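Local coordinates for protein trichothecene 3-O-acetyltransferase (Gibberella zeae, PDB 2RKV) that probably transfers the acetyl group of acetyl coenzyme A to the 3-hydroxyl of trichothecene mycotoxins such as T-2 toxin and deoxynivalenol, at residues F258-D263 with F289-D294. Numbering follows the deposited sequence.
With COA (coenzyme A), chain B.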
loop_
_atom_site.group_PDB
_atom_site.type_symbol
_atom_site.label_atom_id
_atom_site.label_comp_id
_atom_site.label_asym_id
_atom_site.label_seq_id
_atom_site.Cartn_x
_atom_site.Cartn_y
_atom_site.Cartn_z
ATOM N N PHE A 258 -19.071 15.601 -8.393
ATOM C CA PHE A 258 -17.827 16.083 -7.799
ATOM C C PHE A 258 -16.755 15.016 -7.941
ATOM O O PHE A 258 -17.066 13.837 -8.140
ATOM C CB PHE A 258 -18.025 16.425 -6.311
ATOM C CG PHE A 258 -18.333 15.229 -5.447
ATOM C CD1 PHE A 258 -17.302 14.447 -4.929
ATOM C CD2 PHE A 258 -19.656 14.875 -5.172
ATOM C CE1 PHE A 258 -17.583 13.321 -4.139
ATOM C CE2 PHE A 258 -19.948 13.766 -4.387
ATOM C CZ PHE A 258 -18.906 12.985 -3.865
ATOM N N VAL A 259 -15.500 15.443 -7.862
ATOM C CA VAL A 259 -14.391 14.501 -7.700
ATOM C C VAL A 259 -13.561 14.926 -6.493
ATOM O O VAL A 259 -13.758 16.012 -5.959
ATOM C CB VAL A 259 -13.504 14.395 -8.968
ATOM C CG1 VAL A 259 -14.297 13.781 -10.122
ATOM C CG2 VAL A 259 -12.874 15.758 -9.339
ATOM N N SER A 260 -12.646 14.060 -6.064
ATOM C CA SER A 260 -11.790 14.349 -4.919
ATOM C C SER A 260 -10.393 14.798 -5.342
ATOM O O SER A 260 -9.980 14.644 -6.509
ATOM C CB SER A 260 -11.643 13.092 -4.059
ATOM O OG SER A 260 -10.930 12.083 -4.751
ATOM N N THR A 261 -9.657 15.324 -4.365
ATOM C CA THR A 261 -8.242 15.629 -4.527
ATOM C C THR A 261 -7.498 14.387 -5.034
ATOM O O THR A 261 -6.732 14.458 -6.000
ATOM C CB THR A 261 -7.642 16.122 -3.179
ATOM O OG1 THR A 261 -8.316 17.321 -2.767
ATOM C CG2 THR A 261 -6.164 16.425 -3.318
ATOM N N ASP A 262 -7.749 13.251 -4.379
ATOM C CA ASP A 262 -7.138 11.977 -4.747
ATOM C C ASP A 262 -7.486 11.576 -6.192
ATOM O O ASP A 262 -6.612 11.161 -6.955
ATOM C CB ASP A 262 -7.570 10.898 -3.751
ATOM C CG ASP A 262 -6.689 9.671 -3.789
ATOM O OD1 ASP A 262 -6.682 8.972 -4.833
ATOM O OD2 ASP A 262 -6.014 9.418 -2.755
ATOM N N ASP A 263 -8.757 11.726 -6.570
ATOM C CA ASP A 263 -9.189 11.501 -7.960
ATOM C C ASP A 263 -8.373 12.336 -8.953
ATOM O O ASP A 263 -7.917 11.841 -9.992
ATOM C CB ASP A 263 -10.643 11.934 -8.156
ATOM C CG ASP A 263 -11.656 11.019 -7.483
ATOM O OD1 ASP A 263 -11.321 9.882 -7.075
ATOM O OD2 ASP A 263 -12.811 11.473 -7.356
ATOM N N PHE A 289 -6.297 1.668 -16.071
ATOM C CA PHE A 289 -5.946 2.167 -14.734
ATOM C C PHE A 289 -6.549 1.197 -13.721
ATOM O O PHE A 289 -7.754 0.914 -13.772
ATOM C CB PHE A 289 -6.529 3.569 -14.513
ATOM C CG PHE A 289 -5.930 4.317 -13.344
ATOM C CD1 PHE A 289 -4.949 5.275 -13.553
ATOM C CD2 PHE A 289 -6.364 4.078 -12.030
ATOM C CE1 PHE A 289 -4.401 6.002 -12.480
ATOM C CE2 PHE A 289 -5.806 4.794 -10.945
ATOM C CZ PHE A 289 -4.829 5.748 -11.174
ATOM N N CYS A 290 -5.711 0.689 -12.809
ATOM C CA CYS A 290 -6.176 -0.194 -11.744
ATOM C C CYS A 290 -5.970 0.568 -10.441
ATOM O O CYS A 290 -4.827 0.884 -10.090
ATOM C CB CYS A 290 -5.346 -1.484 -11.712
ATOM S SG CYS A 290 -5.288 -2.404 -13.290
ATOM N N ARG A 291 -7.063 0.874 -9.746
ATOM C CA ARG A 291 -6.994 1.706 -8.532
ATOM C C ARG A 291 -7.383 0.910 -7.284
ATOM O O ARG A 291 -8.469 0.351 -7.229
ATOM C CB ARG A 291 -7.925 2.917 -8.671
ATOM C CG ARG A 291 -7.716 3.989 -7.618
ATOM C CD ARG A 291 -8.892 4.965 -7.597
ATOM N NE ARG A 291 -8.584 6.233 -6.933
ATOM C CZ ARG A 291 -9.425 7.268 -6.908
ATOM N NH1 ARG A 291 -10.607 7.156 -7.507
ATOM N NH2 ARG A 291 -9.090 8.398 -6.294
ATOM N N ALA A 292 -6.490 0.861 -6.291
ATOM C CA ALA A 292 -6.806 0.177 -5.030
ATOM C C ALA A 292 -7.867 0.959 -4.260
ATOM O O ALA A 292 -7.787 2.191 -4.135
ATOM C CB ALA A 292 -5.558 -0.005 -4.177
ATOM N N VAL A 293 -8.858 0.239 -3.743
ATOM C CA VAL A 293 -9.957 0.855 -3.008
ATOM C C VAL A 293 -10.235 0.030 -1.745
ATOM O O VAL A 293 -10.484 -1.175 -1.826
ATOM C CB VAL A 293 -11.246 0.966 -3.874
ATOM C CG1 VAL A 293 -12.391 1.633 -3.086
ATOM C CG2 VAL A 293 -10.959 1.750 -5.153
ATOM N N ASP A 294 -10.192 0.700 -0.596
ATOM C CA ASP A 294 -10.581 0.121 0.690
ATOM C C ASP A 294 -12.057 -0.224 0.611
ATOM O O ASP A 294 -12.894 0.649 0.320
ATOM C CB ASP A 294 -10.313 1.136 1.816
ATOM C CG ASP A 294 -10.793 0.663 3.196
ATOM O OD1 ASP A 294 -11.092 -0.541 3.377
ATOM O OD2 ASP A 294 -10.843 1.528 4.107
HETATM N N1A COA B . -19.574 17.666 -2.590
HETATM C C2A COA B . -18.261 17.861 -2.967
HETATM N N3A COA B . -17.286 16.957 -2.593
HETATM C C4A COA B . -17.637 15.873 -1.852
HETATM C C5A COA B . -18.961 15.657 -1.466
HETATM C C6A COA B . -19.947 16.568 -1.838
HETATM N N6A COA B . -21.151 16.521 -1.260
HETATM N N7A COA B . -19.010 14.507 -0.746
HETATM C C8A COA B . -17.757 13.997 -0.669
HETATM N N9A COA B . -16.902 14.832 -1.349
HETATM C C1B COA B . -15.445 14.692 -1.481
HETATM C C2B COA B . -14.785 15.015 -0.157
HETATM O O2B COA B . -14.681 16.396 0.037
HETATM C C3B COA B . -13.447 14.339 -0.339
HETATM O O3B COA B . -12.677 15.086 -1.231
HETATM P P3B COA B . -11.371 15.853 -0.746
HETATM O O7A COA B . -10.443 14.839 -0.111
HETATM O O8A COA B . -11.836 16.889 0.244
HETATM O O9A COA B . -10.751 16.509 -1.949
HETATM C C4B COA B . -13.796 13.116 -1.141
HETATM O O4B COA B . -15.049 13.361 -1.765
HETATM C C5B COA B . -13.846 11.893 -0.261
HETATM O O5B COA B . -13.930 10.885 -1.216
HETATM P P1A COA B . -13.556 9.382 -0.855
HETATM O O1A COA B . -14.116 9.006 0.515
HETATM O O2A COA B . -14.027 8.484 -1.975
HETATM O O3A COA B . -11.976 9.365 -0.614
HETATM P P2A COA B . -10.832 9.842 -1.615
HETATM O O4A COA B . -9.897 10.746 -0.847
HETATM O O5A COA B . -11.357 10.397 -2.909
HETATM O O6A COA B . -10.083 8.473 -1.938
HETATM C CBP COA B . -9.939 6.167 -2.488
HETATM C CCP COA B . -10.661 7.483 -2.768
HETATM C CDP COA B . -8.450 6.330 -2.806
HETATM C CEP COA B . -10.492 5.084 -3.411
HETATM C CAP COA B . -10.165 5.831 -1.006
HETATM O OAP COA B . -11.542 5.676 -0.724
HETATM C C9P COA B . -9.477 4.568 -0.605
HETATM O O9P COA B . -10.159 3.355 -0.742
HETATM N N8P COA B . -8.243 4.707 -0.139
HETATM C C7P COA B . -7.423 3.587 0.248
HETATM C C6P COA B . -6.851 2.895 -0.980
HETATM C C5P COA B . -5.991 1.779 -0.470
HETATM O O5P COA B . -6.438 0.999 0.397
HETATM N N4P COA B . -4.771 1.698 -0.986
HETATM O O HOH W 1 -6.015 6.617 -5.824
#
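Arg291, on strand 286-294, reaches the first turn of helix 261-277 and joins Asp262 and Asp263 in a buried salt-bridge network beside the pantetheine of coenzyme A in this BAHD-superfamily acetyltransferase. From CB, which lies at the edge of the Phe289 ring, CG stands anti to the backbone N (chi1 -168°), and the chain then stays extended as far as NE. Such a long side chain suits a place where Asp263 CA and Arg291 CA are 10.1 Å apart. NE donates to a water that in turn donates to Asp262 OD1. At the tip, NH1 and NH2 both grip one oxygen, Asp263 OD1, with Arg291 NH2 at 2.8 Å on its anti lone pair. The other hydrogen of Arg291 NH2 goes to Asp262 OD1, 2.9 Å away, in a straighter bond (167°). Both oxygens lie close to the guanidinium plane, while the pantetheine methyl CEP sits above one face, displaced toward its rim.

Aspartate suits both places because each carboxylate has two acceptor oxygens: OD1 takes Arg291, while Asp263 OD2 takes Arg335 and Asp262 OD2 pairs with Ser379. Asp263 further closes a capping box with the N-cap Ser260: Ser260 N donates to Asp263 OD2, and Asp263 N returns a bond to Ser260 OG. A small hydroxyl serves twice here, since Ser260 OG also donates to the pyrophosphate oxygen O5A of coenzyme A.

Phe258 offers a flat face to the adenine, with C4A 3.3 Å above the ring plane. The backbone N of Asp294 donates to the pantetheine carbonyl oxygen O9P, whereas Thr261 meets the 3'-phosphate twice: its backbone N and its hydroxyl OG1 both donate to O9A, OG1 at 2.7 Å.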